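Local structure of alpha-toxin (Clostridium novyi, 2VK9) at residues Y252-E256 with Y409-N413; F452-G458 with S470-F474; S403-R408 with K492-D496; K185-K189 with I258-N262. The protein belongs to the large clostridial toxins, and the fragment described here is its catalytic domain, built on a GT-A type fold. All blocks are in the same frame, centred on the assembly; numbering follows the deposited sequence.

Contact 1 of 4, residues Y252-E256 with Y409-N413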
loop_
_atom_site.group_PDB
_atom_site.type_symbol
_atom_site.label_atom_id
_atom_site.label_comp_id
_atom_site.label_asym_id
_atom_site.label_seq_id
_atom_site.Cartn_x
_atom_site.Cartn_y
_atom_site.Cartn_z
ATOM N N TYR A 252 3.693 14.074 5.899
ATOM C CA TYR A 252 4.284 13.055 5.059
ATOM C C TYR A 252 3.705 13.150 3.652
ATOM O O TYR A 252 4.389 12.848 2.668
ATOM C CB TYR A 252 4.056 11.664 5.630
ATOM C CG TYR A 252 4.363 11.475 7.098
ATOM C CD1 TYR A 252 3.563 10.638 7.877
ATOM C CD2 TYR A 252 5.455 12.096 7.705
ATOM C CE1 TYR A 252 3.829 10.427 9.211
ATOM C CE2 TYR A 252 5.733 11.893 9.055
ATOM C CZ TYR A 252 4.915 11.051 9.800
ATOM O OH TYR A 252 5.156 10.831 11.141
ATOM N N TYR A 253 2.447 13.584 3.570
ATOM C CA TYR A 253 1.777 13.783 2.291
ATOM C C TYR A 253 2.526 14.806 1.435
ATOM O O TYR A 253 2.883 14.520 0.298
ATOM C CB TYR A 253 0.305 14.180 2.496
ATOM C CG TYR A 253 -0.437 14.502 1.218
ATOM C CD1 TYR A 253 -0.890 13.485 0.370
ATOM C CD2 TYR A 253 -0.684 15.822 0.855
ATOM C CE1 TYR A 253 -1.573 13.777 -0.814
ATOM C CE2 TYR A 253 -1.372 16.124 -0.325
ATOM C CZ TYR A 253 -1.801 15.098 -1.151
ATOM O OH TYR A 253 -2.464 15.413 -2.304
ATOM N N TYR A 254 2.788 15.979 1.999
ATOM C CA TYR A 254 3.497 17.026 1.270
ATOM C C TYR A 254 4.957 16.689 1.005
ATOM O O TYR A 254 5.531 17.156 0.015
ATOM C CB TYR A 254 3.338 18.381 1.949
ATOM C CG TYR A 254 1.928 18.910 1.812
ATOM C CD1 TYR A 254 1.071 18.951 2.912
ATOM C CD2 TYR A 254 1.435 19.328 0.574
ATOM C CE1 TYR A 254 -0.233 19.417 2.792
ATOM C CE2 TYR A 254 0.137 19.792 0.443
ATOM C CZ TYR A 254 -0.691 19.838 1.558
ATOM O OH TYR A 254 -1.976 20.306 1.444
ATOM N N GLN A 255 5.534 15.859 1.874
ATOM C CA GLN A 255 6.875 15.341 1.697
ATOM C C GLN A 255 6.952 14.479 0.439
ATOM O O GLN A 255 7.876 14.602 -0.363
ATOM C CB GLN A 255 7.272 14.529 2.921
ATOM C CG GLN A 255 8.666 13.935 2.850
ATOM C CD GLN A 255 9.004 13.106 4.062
ATOM O OE1 GLN A 255 8.839 13.553 5.200
ATOM N NE2 GLN A 255 9.491 11.889 3.828
ATOM N N GLU A 256 5.970 13.608 0.261
ATOM C CA GLU A 256 5.925 12.786 -0.933
ATOM C C GLU A 256 5.612 13.614 -2.180
ATOM O O GLU A 256 6.068 13.304 -3.271
ATOM C CB GLU A 256 4.917 11.656 -0.755
ATOM C CG GLU A 256 5.249 10.720 0.400
ATOM C CD GLU A 256 6.650 10.114 0.308
ATOM O OE1 GLU A 256 7.048 9.639 -0.778
ATOM O OE2 GLU A 256 7.353 10.101 1.336
ATOM N N TYR A 409 8.075 6.651 9.285
ATOM C CA TYR A 409 8.385 7.963 8.743
ATOM C C TYR A 409 9.224 8.785 9.704
ATOM O O TYR A 409 10.151 9.467 9.276
ATOM C CB TYR A 409 7.119 8.715 8.301
ATOM C CG TYR A 409 6.840 8.561 6.819
ATOM C CD1 TYR A 409 7.419 9.431 5.886
ATOM C CD2 TYR A 409 6.026 7.527 6.342
ATOM C CE1 TYR A 409 7.189 9.282 4.520
ATOM C CE2 TYR A 409 5.788 7.371 4.981
ATOM C CZ TYR A 409 6.374 8.257 4.078
ATOM O OH TYR A 409 6.139 8.109 2.737
ATOM N N GLU A 410 8.915 8.705 11.000
ATOM C CA GLU A 410 9.678 9.446 12.008
ATOM C C GLU A 410 11.136 8.991 12.063
ATOM O O GLU A 410 12.045 9.820 12.077
ATOM C CB GLU A 410 9.019 9.380 13.386
ATOM C CG GLU A 410 7.776 10.277 13.547
ATOM C CD GLU A 410 7.934 11.690 12.938
ATOM O OE1 GLU A 410 8.627 12.544 13.547
ATOM O OE2 GLU A 410 7.353 11.950 11.850
ATOM N N ILE A 411 11.339 7.675 12.059
ATOM C CA ILE A 411 12.669 7.083 11.971
ATOM C C ILE A 411 13.422 7.618 10.747
ATOM O O ILE A 411 14.546 8.117 10.884
ATOM C CB ILE A 411 12.604 5.528 11.973
ATOM C CG1 ILE A 411 12.248 5.011 13.377
ATOM C CG2 ILE A 411 13.920 4.909 11.507
ATOM C CD1 ILE A 411 11.729 3.571 13.409
ATOM N N LEU A 412 12.794 7.534 9.569
ATOM C CA LEU A 412 13.389 8.008 8.312
ATOM C C LEU A 412 13.728 9.495 8.337
ATOM O O LEU A 412 14.847 9.889 8.027
ATOM C CB LEU A 412 12.462 7.706 7.131
ATOM C CG LEU A 412 12.778 8.325 5.759
ATOM C CD1 LEU A 412 13.815 7.516 5.004
ATOM C CD2 LEU A 412 11.509 8.445 4.927
ATOM N N ASN A 413 12.760 10.320 8.703
ATOM C CA ASN A 413 12.983 11.753 8.749
ATOM C C ASN A 413 14.011 12.157 9.810
ATOM O O ASN A 413 14.742 13.135 9.633
ATOM C CB ASN A 413 11.657 12.509 8.931
ATOM C CG ASN A 413 10.776 12.469 7.678
ATOM O OD1 ASN A 413 11.237 12.166 6.573
ATOM N ND2 ASN A 413 9.502 12.783 7.851
#
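Tyr409 lies against Tyr252 where two helices of the GT-A type catalytic domain, 247-259 and 396-422, pass with their local axes 12.7 Å apart at a crossing angle of 53°. Such a gap is wide enough for large side chains to fill, and tyrosine suits it by offering a flat face and a polar end. The two rings form an offset stack and run in opposite directions, so each covers the root of the other: Tyr409 CB sits over the centre of the Tyr252 ring, 3.6 Å from its centroid, and Tyr252 CB lies over the Tyr409 face. At its far end Tyr409 OH donates to Glu256 OE2 (2.7 Å), arriving from above the carboxylate plane; the same oxygen also bonds to Tyr459 OH, so this buried carboxylate oxygen has two hydroxyl partners. One residue on, Glu410 folds back at chi2 (-43°) and brings OE2 to the edge of the Tyr252 ring, where it accepts from Tyr252 OH at 2.6 Å. Leu412 CD2 only brushes the Gln255 amide, 4.1 Å from NE2; the side chain also packs on Ile456 and Tyr459. Asn413 closes the row opposite the extended Gln255. With the amide planes 56° apart the two bonds are unequal: Gln255 NE2 reaches Asn413 OD1 weakly and bonds also to Tyr459 OH, while Asn413 ND2 meets a lone pair of Gln255 OE1 in the carbonyl plane, at 2.8 Å.

Contact 2 of 4, residues F452-G458 with S470-F474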
loop_
_atom_site.group_PDB
_atom_site.type_symbol
_atom_site.label_atom_id
_atom_site.label_comp_id
_atom_site.label_asym_id
_atom_site.label_seq_id
_atom_site.Cartn_x
_atom_site.Cartn_y
_atom_site.Cartn_z
ATOM N N PHE A 452 14.679 -3.088 6.756
ATOM C CA PHE A 452 14.066 -1.776 6.758
ATOM C C PHE A 452 15.109 -0.659 6.801
ATOM O O PHE A 452 15.123 0.197 5.919
ATOM C CB PHE A 452 13.078 -1.628 7.913
ATOM C CG PHE A 452 12.599 -0.222 8.111
ATOM C CD1 PHE A 452 11.606 0.306 7.291
ATOM C CD2 PHE A 452 13.153 0.582 9.103
ATOM C CE1 PHE A 452 11.159 1.607 7.465
ATOM C CE2 PHE A 452 12.718 1.886 9.287
ATOM C CZ PHE A 452 11.715 2.402 8.466
ATOM N N TYR A 453 15.974 -0.669 7.818
ATOM C CA TYR A 453 16.983 0.385 7.969
ATOM C C TYR A 453 17.924 0.501 6.770
ATOM O O TYR A 453 18.406 1.591 6.447
ATOM C CB TYR A 453 17.769 0.211 9.261
ATOM C CG TYR A 453 17.055 0.738 10.485
ATOM C CD1 TYR A 453 16.104 -0.033 11.146
ATOM C CD2 TYR A 453 17.338 2.006 10.986
ATOM C CE1 TYR A 453 15.451 0.450 12.277
ATOM C CE2 TYR A 453 16.690 2.496 12.114
ATOM C CZ TYR A 453 15.750 1.712 12.753
ATOM O OH TYR A 453 15.108 2.186 13.872
ATOM N N GLN A 454 18.163 -0.626 6.104
ATOM C CA GLN A 454 18.929 -0.642 4.865
ATOM C C GLN A 454 18.267 0.125 3.698
ATOM O O GLN A 454 18.929 0.423 2.695
ATOM C CB GLN A 454 19.254 -2.084 4.466
ATOM C CG GLN A 454 20.411 -2.693 5.268
ATOM C CD GLN A 454 20.512 -4.218 5.140
ATOM O OE1 GLN A 454 20.257 -4.791 4.079
ATOM N NE2 GLN A 454 20.896 -4.874 6.229
ATOM N N GLN A 455 16.979 0.454 3.832
ATOM C CA GLN A 455 16.235 1.150 2.768
ATOM C C GLN A 455 16.358 2.665 2.785
ATOM O O GLN A 455 16.230 3.314 1.745
ATOM C CB GLN A 455 14.758 0.770 2.798
ATOM C CG GLN A 455 14.297 0.063 1.556
ATOM C CD GLN A 455 15.177 -1.102 1.189
ATOM O OE1 GLN A 455 15.631 -1.853 2.054
ATOM N NE2 GLN A 455 15.424 -1.265 -0.100
ATOM N N ILE A 456 16.602 3.211 3.969
ATOM C CA ILE A 456 16.676 4.646 4.187
ATOM C C ILE A 456 17.616 5.379 3.217
ATOM O O ILE A 456 17.259 6.439 2.697
ATOM C CB ILE A 456 17.072 4.941 5.645
ATOM C CG1 ILE A 456 16.008 4.392 6.605
ATOM C CG2 ILE A 456 17.279 6.427 5.854
ATOM C CD1 ILE A 456 16.502 4.173 8.031
ATOM N N ILE A 457 18.802 4.816 2.970
ATOM C CA ILE A 457 19.786 5.439 2.061
ATOM C C ILE A 457 19.256 5.657 0.637
ATOM O O ILE A 457 19.465 6.722 0.054
ATOM C CB ILE A 457 21.164 4.684 2.001
ATOM C CG1 ILE A 457 20.984 3.184 1.678
ATOM C CG2 ILE A 457 21.961 4.902 3.291
ATOM C CD1 ILE A 457 22.065 2.613 0.696
ATOM N N GLY A 458 18.569 4.653 0.094
ATOM C CA GLY A 458 18.044 4.727 -1.263
ATOM C C GLY A 458 16.650 5.324 -1.378
ATOM O O GLY A 458 15.992 5.154 -2.401
ATOM N N SER A 470 11.729 2.042 -2.897
ATOM C CA SER A 470 11.780 2.265 -1.458
ATOM C C SER A 470 10.442 2.245 -0.717
ATOM O O SER A 470 10.395 1.852 0.456
ATOM C CB SER A 470 12.502 3.580 -1.151
ATOM O OG SER A 470 13.884 3.359 -0.912
ATOM N N THR A 471 9.364 2.657 -1.378
ATOM C CA THR A 471 8.129 3.001 -0.647
ATOM C C THR A 471 7.236 1.837 -0.223
ATOM O O THR A 471 6.249 2.032 0.490
ATOM C CB THR A 471 7.295 4.064 -1.378
ATOM O OG1 THR A 471 6.655 3.468 -2.514
ATOM C CG2 THR A 471 8.192 5.243 -1.799
ATOM N N VAL A 472 7.599 0.633 -0.652
ATOM C CA VAL A 472 6.961 -0.584 -0.157
ATOM C C VAL A 472 7.185 -0.687 1.351
ATOM O O VAL A 472 6.324 -1.190 2.070
ATOM C CB VAL A 472 7.514 -1.864 -0.847
ATOM C CG1 VAL A 472 6.573 -3.036 -0.626
ATOM C CG2 VAL A 472 7.712 -1.634 -2.335
ATOM N N PHE A 473 8.341 -0.191 1.807
ATOM C CA PHE A 473 8.782 -0.273 3.208
ATOM C C PHE A 473 8.224 0.830 4.104
ATOM O O PHE A 473 8.172 0.672 5.327
ATOM C CB PHE A 473 10.312 -0.223 3.290
ATOM C CG PHE A 473 11.000 -1.457 2.767
ATOM C CD1 PHE A 473 11.153 -1.666 1.390
ATOM C CD2 PHE A 473 11.519 -2.401 3.650
ATOM C CE1 PHE A 473 11.803 -2.811 0.900
ATOM C CE2 PHE A 473 12.167 -3.541 3.172
ATOM C CZ PHE A 473 12.309 -3.745 1.793
ATOM N N PHE A 474 7.826 1.950 3.500
ATOM C CA PHE A 474 7.411 3.117 4.277
ATOM C C PHE A 474 5.916 3.400 4.258
ATOM O O PHE A 474 5.359 3.795 5.279
ATOM C CB PHE A 474 8.206 4.356 3.862
ATOM C CG PHE A 474 9.692 4.177 3.977
ATOM C CD1 PHE A 474 10.436 3.745 2.890
ATOM C CD2 PHE A 474 10.343 4.417 5.178
ATOM C CE1 PHE A 474 11.805 3.564 2.999
ATOM C CE2 PHE A 474 11.713 4.241 5.293
ATOM C CZ PHE A 474 12.442 3.812 4.207
#
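Phe452 and Phe473 bring their CA atoms to within 6.5 Å, and Gln455 and Ser470 theirs to 6.2 Å, so two short turns of mostly helical backbone angles lie side by side. Within the second turn Phe473 N bonds to Ser470 O; Phe473 is directed at residues 452-458, and Phe474 reaches them with its ring. The Phe473 ring presents a face to Gln455: CG of the glutamine lies 3.8 Å from the ring centroid as a CH-pi contact, the chain bends at chi2 (51°), and the amide plane lies 7° from that of the ring. A glutamine serves well here, since its aliphatic stem and planar end can both cover an aromatic face. This pairing joins the residues following helix 447-453 to the loop that leads into helix 477-488 of the catalytic domain. Deeper in, Phe474 CE2 meets Phe452 CE1 at 3.5 Å, with the rings inclined at 54°, and Ile456 CG1 adds apolar contact to Phe474 CZ at 4.3 Å. Arg408 bonds to Phe473 O, the carbonyl that the Phe452 ring meets with its edge. At the other end, Ser470 OG makes a weak hydrogen bond of 3.1 Å to Gly458 O, which also bonds to Ser461 OG.

Contact 3 of 4, residues S403-R408 with K492-D496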
loop_
_atom_site.group_PDB
_atom_site.type_symbol
_atom_site.label_atom_id
_atom_site.label_comp_id
_atom_site.label_asym_id
_atom_site.label_seq_id
_atom_site.Cartn_x
_atom_site.Cartn_y
_atom_site.Cartn_z
ATOM N N SER A 403 -0.031 3.886 13.186
ATOM C CA SER A 403 1.125 3.800 14.065
ATOM C C SER A 403 2.367 3.333 13.291
ATOM O O SER A 403 3.415 3.976 13.365
ATOM C CB SER A 403 0.814 2.866 15.232
ATOM O OG SER A 403 1.947 2.692 16.060
ATOM N N GLN A 404 2.234 2.241 12.533
ATOM C CA GLN A 404 3.310 1.773 11.654
ATOM C C GLN A 404 3.840 2.887 10.757
ATOM O O GLN A 404 5.044 3.148 10.729
ATOM C CB GLN A 404 2.847 0.616 10.775
ATOM C CG GLN A 404 2.826 -0.743 11.444
ATOM C CD GLN A 404 4.210 -1.328 11.731
ATOM O OE1 GLN A 404 5.234 -0.861 11.214
ATOM N NE2 GLN A 404 4.238 -2.370 12.563
ATOM N N LEU A 405 2.936 3.538 10.029
ATOM C CA LEU A 405 3.312 4.588 9.090
ATOM C C LEU A 405 4.048 5.729 9.798
ATOM O O LEU A 405 5.093 6.176 9.322
ATOM C CB LEU A 405 2.086 5.119 8.324
ATOM C CG LEU A 405 2.338 6.142 7.203
ATOM C CD1 LEU A 405 2.739 5.471 5.920
ATOM C CD2 LEU A 405 1.114 6.975 6.936
ATOM N N GLU A 406 3.503 6.179 10.933
ATOM C CA GLU A 406 4.088 7.276 11.702
ATOM C C GLU A 406 5.459 6.898 12.231
ATOM O O GLU A 406 6.394 7.699 12.193
ATOM C CB GLU A 406 3.194 7.646 12.875
ATOM C CG GLU A 406 2.097 8.637 12.555
ATOM C CD GLU A 406 1.080 8.756 13.680
ATOM O OE1 GLU A 406 1.278 8.105 14.733
ATOM O OE2 GLU A 406 0.078 9.498 13.516
ATOM N N ASN A 407 5.564 5.665 12.715
ATOM C CA ASN A 407 6.817 5.133 13.233
ATOM C C ASN A 407 7.918 5.072 12.177
ATOM O O ASN A 407 9.032 5.528 12.412
ATOM C CB ASN A 407 6.590 3.747 13.835
ATOM C CG ASN A 407 7.840 3.168 14.449
ATOM O OD1 ASN A 407 8.350 3.678 15.444
ATOM N ND2 ASN A 407 8.338 2.092 13.861
ATOM N N ARG A 408 7.594 4.513 11.016
ATOM C CA ARG A 408 8.559 4.368 9.937
ATOM C C ARG A 408 8.996 5.695 9.347
ATOM O O ARG A 408 10.153 5.846 8.959
ATOM C CB ARG A 408 8.001 3.468 8.848
ATOM C CG ARG A 408 7.984 2.038 9.272
ATOM C CD ARG A 408 6.977 1.259 8.518
ATOM N NE ARG A 408 6.807 -0.051 9.128
ATOM C CZ ARG A 408 7.278 -1.185 8.624
ATOM N NH1 ARG A 408 7.945 -1.187 7.472
ATOM N NH2 ARG A 408 7.066 -2.318 9.275
ATOM N N LYS A 492 3.465 -3.948 18.993
ATOM C CA LYS A 492 3.305 -2.663 18.301
ATOM C C LYS A 492 4.586 -2.236 17.602
ATOM O O LYS A 492 5.681 -2.455 18.118
ATOM C CB LYS A 492 2.820 -1.565 19.260
ATOM C CG LYS A 492 3.724 -1.283 20.461
ATOM C CD LYS A 492 2.997 -0.433 21.525
ATOM C CE LYS A 492 3.922 -0.052 22.698
ATOM N NZ LYS A 492 4.827 1.098 22.361
ATOM N N ASN A 493 4.440 -1.635 16.423
ATOM C CA ASN A 493 5.576 -1.128 15.640
ATOM C C ASN A 493 6.613 -2.170 15.224
ATOM O O ASN A 493 7.779 -1.825 15.023
ATOM C CB ASN A 493 6.280 0.022 16.371
ATOM C CG ASN A 493 5.386 1.211 16.570
ATOM O OD1 ASN A 493 4.306 1.297 15.992
ATOM N ND2 ASN A 493 5.828 2.145 17.392
ATOM N N THR A 494 6.204 -3.429 15.090
ATOM C CA THR A 494 7.131 -4.442 14.613
ATOM C C THR A 494 7.447 -4.218 13.144
ATOM O O THR A 494 6.642 -3.645 12.414
ATOM C CB THR A 494 6.605 -5.877 14.805
ATOM O OG1 THR A 494 7.533 -6.794 14.213
ATOM C CG2 THR A 494 5.254 -6.069 14.141
ATOM N N PHE A 495 8.617 -4.670 12.715
ATOM C CA PHE A 495 8.933 -4.698 11.293
ATOM C C PHE A 495 8.701 -6.100 10.759
ATOM O O PHE A 495 8.984 -6.385 9.599
ATOM C CB PHE A 495 10.374 -4.248 11.029
ATOM C CG PHE A 495 10.657 -2.838 11.456
ATOM C CD1 PHE A 495 11.184 -2.571 12.712
ATOM C CD2 PHE A 495 10.390 -1.774 10.606
ATOM C CE1 PHE A 495 11.438 -1.264 13.120
ATOM C CE2 PHE A 495 10.637 -0.467 11.006
ATOM C CZ PHE A 495 11.169 -0.212 12.268
ATOM N N ASP A 496 8.174 -6.976 11.606
ATOM C CA ASP A 496 7.983 -8.362 11.206
ATOM C C ASP A 496 6.738 -8.574 10.370
ATOM O O ASP A 496 5.812 -7.769 10.390
ATOM C CB ASP A 496 8.000 -9.301 12.414
ATOM C CG ASP A 496 9.397 -9.501 12.968
ATOM O OD1 ASP A 496 10.333 -9.758 12.169
ATOM O OD2 ASP A 496 9.559 -9.396 14.202
#
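Gln404 and Arg408, one turn apart on helix 396-422, converge on the carbonyl of Thr494 and make the close, buried half of this contact. Gln404 NE2 donates to Thr494 O at 2.7 Å, lying in the carbonyl plane on a lone pair, while Arg408 NH2 adds a weak bond of 3.4 Å to the same oxygen. The glutamine is well chosen because its other amide atom accepts: Gln404 OE1 is gripped side-on by Arg408, from NE at 2.7 Å and from NH2 at 3.0 Å. The chain bends at chi2 (-71°), bringing the amide to the loop, where both its oxygen and its nitrogen are held, and the guanidinium that fixes its rotation is itself tied by NH1 to Phe473 O. Phe495 CD2 lies over one guanidinium face, offset toward its rim, the planes inclined at 53°. The segment 492-496 belongs to the loop between helices 477-488 and 500-503, and this cluster holds it against the long helix of the catalytic domain. Asp486 of helix 477-488 accepts from the backbone N atoms of Asn493 and Thr494 and from Gln404 NE2. An ST turn, Asp496 N to Thr494 OG1, shapes the chain beyond the shared carbonyl.

The more exposed half has fewer hydrogen bonds across it. Here Asn493 adopts a left-handed backbone conformation, which asparagine tolerates well, and its amide lies nearly flat against that of Asn407, planes 14° apart. Those amides merely stack, with Asn407 OD1 3.5 Å from Asn493 ND2. The strong polar link on this side comes from Ser403 OG, which donates to a lone pair of Asn493 OD1 at 2.7 Å.

Contact 4 of 4, residues K185-K189 with I258-N262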
loop_
_atom_site.group_PDB
_atom_site.type_symbol
_atom_site.label_atom_id
_atom_site.label_comp_id
_atom_site.label_asym_id
_atom_site.label_seq_id
_atom_site.Cartn_x
_atom_site.Cartn_y
_atom_site.Cartn_z
ATOM N N LYS A 185 15.550 18.838 -6.578
ATOM C CA LYS A 185 14.660 18.556 -5.453
ATOM C C LYS A 185 14.994 19.458 -4.283
ATOM O O LYS A 185 14.107 19.898 -3.552
ATOM C CB LYS A 185 14.775 17.092 -5.025
ATOM C CG LYS A 185 14.221 16.109 -6.031
ATOM C CD LYS A 185 14.354 14.685 -5.542
ATOM C CE LYS A 185 13.210 13.829 -6.068
ATOM N NZ LYS A 185 13.030 12.567 -5.277
ATOM N N ARG A 186 16.281 19.740 -4.119
ATOM C CA ARG A 186 16.745 20.523 -2.998
ATOM C C ARG A 186 16.369 21.989 -3.156
ATOM O O ARG A 186 16.041 22.663 -2.173
ATOM C CB ARG A 186 18.247 20.360 -2.811
ATOM C CG ARG A 186 18.628 20.406 -1.357
ATOM C CD ARG A 186 20.117 20.371 -1.131
ATOM N NE ARG A 186 20.404 20.991 0.156
ATOM C CZ ARG A 186 20.900 22.216 0.312
ATOM N NH1 ARG A 186 21.212 22.958 -0.745
ATOM N NH2 ARG A 186 21.103 22.693 1.532
ATOM N N GLU A 187 16.398 22.473 -4.394
ATOM C CA GLU A 187 16.024 23.854 -4.680
ATOM C C GLU A 187 14.516 24.052 -4.701
ATOM O O GLU A 187 14.023 25.131 -4.366
ATOM C CB GLU A 187 16.668 24.330 -5.978
ATOM C CG GLU A 187 18.137 24.705 -5.774
ATOM C CD GLU A 187 18.805 25.230 -7.032
ATOM O OE1 GLU A 187 18.686 24.575 -8.105
ATOM O OE2 GLU A 187 19.459 26.298 -6.941
ATOM N N LEU A 188 13.793 23.003 -5.088
ATOM C CA LEU A 188 12.342 23.008 -5.008
ATOM C C LEU A 188 11.900 23.083 -3.554
ATOM O O LEU A 188 10.960 23.800 -3.240
ATOM C CB LEU A 188 11.725 21.791 -5.712
ATOM C CG LEU A 188 10.190 21.690 -5.694
ATOM C CD1 LEU A 188 9.517 22.732 -6.571
ATOM C CD2 LEU A 188 9.719 20.315 -6.078
ATOM N N LYS A 189 12.585 22.368 -2.668
ATOM C CA LYS A 189 12.237 22.418 -1.249
ATOM C C LYS A 189 12.509 23.790 -0.647
ATOM O O LYS A 189 11.750 24.257 0.192
ATOM C CB LYS A 189 12.951 21.334 -0.433
ATOM C CG LYS A 189 12.312 21.123 0.939
ATOM C CD LYS A 189 13.227 20.373 1.911
ATOM C CE LYS A 189 12.624 20.352 3.325
ATOM N NZ LYS A 189 11.191 19.890 3.332
ATOM N N ILE A 258 6.356 16.949 -2.676
ATOM C CA ILE A 258 7.351 17.957 -3.001
ATOM C C ILE A 258 8.790 17.416 -3.025
ATOM O O ILE A 258 9.486 17.523 -4.044
ATOM C CB ILE A 258 7.202 19.182 -2.056
ATOM C CG1 ILE A 258 5.914 19.953 -2.386
ATOM C CG2 ILE A 258 8.422 20.110 -2.107
ATOM C CD1 ILE A 258 5.749 20.359 -3.864
ATOM N N GLN A 259 9.225 16.831 -1.913
ATOM C CA GLN A 259 10.598 16.353 -1.769
ATOM C C GLN A 259 10.911 15.120 -2.634
ATOM O O GLN A 259 12.003 15.024 -3.193
ATOM C CB GLN A 259 10.918 16.101 -0.287
ATOM C CG GLN A 259 12.259 15.423 0.010
ATOM C CD GLN A 259 12.455 15.160 1.504
ATOM O OE1 GLN A 259 12.727 16.088 2.287
ATOM N NE2 GLN A 259 12.310 13.891 1.909
ATOM N N THR A 260 9.966 14.187 -2.750
ATOM C CA THR A 260 10.234 12.964 -3.513
ATOM C C THR A 260 9.404 12.819 -4.760
ATOM O O THR A 260 9.666 11.932 -5.569
ATOM C CB THR A 260 10.055 11.677 -2.680
ATOM O OG1 THR A 260 8.660 11.439 -2.441
ATOM C CG2 THR A 260 10.792 11.786 -1.370
ATOM N N ASN A 261 8.392 13.667 -4.905
ATOM C CA ASN A 261 7.542 13.659 -6.097
ATOM C C ASN A 261 6.943 12.272 -6.393
ATOM O O ASN A 261 6.813 11.837 -7.551
ATOM C CB ASN A 261 8.309 14.240 -7.291
ATOM C CG ASN A 261 8.917 15.609 -6.977
ATOM O OD1 ASN A 261 10.083 15.864 -7.270
ATOM N ND2 ASN A 261 8.129 16.486 -6.355
ATOM N N ASN A 262 6.572 11.582 -5.325
ATOM C CA ASN A 262 6.022 10.256 -5.452
ATOM C C ASN A 262 4.530 10.210 -5.124
ATOM O O ASN A 262 4.120 10.203 -3.956
ATOM C CB ASN A 262 6.831 9.275 -4.610
ATOM C CG ASN A 262 6.404 7.835 -4.814
ATOM O OD1 ASN A 262 5.469 7.525 -5.557
ATOM N ND2 ASN A 262 7.090 6.941 -4.130
#
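Lys185 and Leu188 of helix 173-195 rest on the C-terminal end of helix 247-259 and the turn after it, a buried contact of a helix side with a helix end within the catalytic domain. The two backbones come nearest at Lys185 and Gln259, whose CA atoms are 5.9 Å apart. From there the long lysine chain runs over the Gln259 carbonyl: CE is 3.3 Å from Gln259 O, and NZ goes on to weak hydrogen bonds of 3.4 Å each with Gln259 O and Thr260 O. A lysine suits this spot because its methylenes pack along the turn while only the tip needs polar partners; Leu460 O provides a further weak one. In Leu188, one turn along, with CG anti to the backbone N (chi1 -180°) and the branch set by chi2, CD2 comes to 3.5 Å from Ile258 O and 4.2 Å from Ile258 CG2. It also touches Phe208 and Leu143, as a branched apolar residue can.

Asn261 is the first residue to leave the helical path, with positive phi, a conformation asparagine accepts readily. Its ND2 turns back to bond with Leu257 O and, weakly at 2.9 Å, with Ile258 O. Gln259 OE1 accepts instead from Gln417 NE2 of helix 396-422, and Thr260 OG1 bonds to Glu256.

The carbonyls at a helix C-terminus carry partial negative charge, so the ammonium of Lys185 is probably stabilised there by several long, individually weak interactions rather than by one strong bond.

Helix 396-422 serves contacts 1 and 3, whose centres are 13 Å apart, and helix 247-259 serves contacts 1 and 4, 12 Å apart, so contact 1 is the junction of the set. Contact 4 continues it directly: Glu256 O lies 2.7 Å from Asn262 N, a probable hydrogen bond that spans the helix end. Contact 2 adjoins both users of helix 396-422. Leu412 CD1 lies 3.7 Å from Ile456 CG2, and Phe452 CD2 comes to 3.3 Å from Phe495 CE2. Contacts 3 and 4 form the far ends, their centres 25 Å apart and their nearest atoms about 11 Å apart.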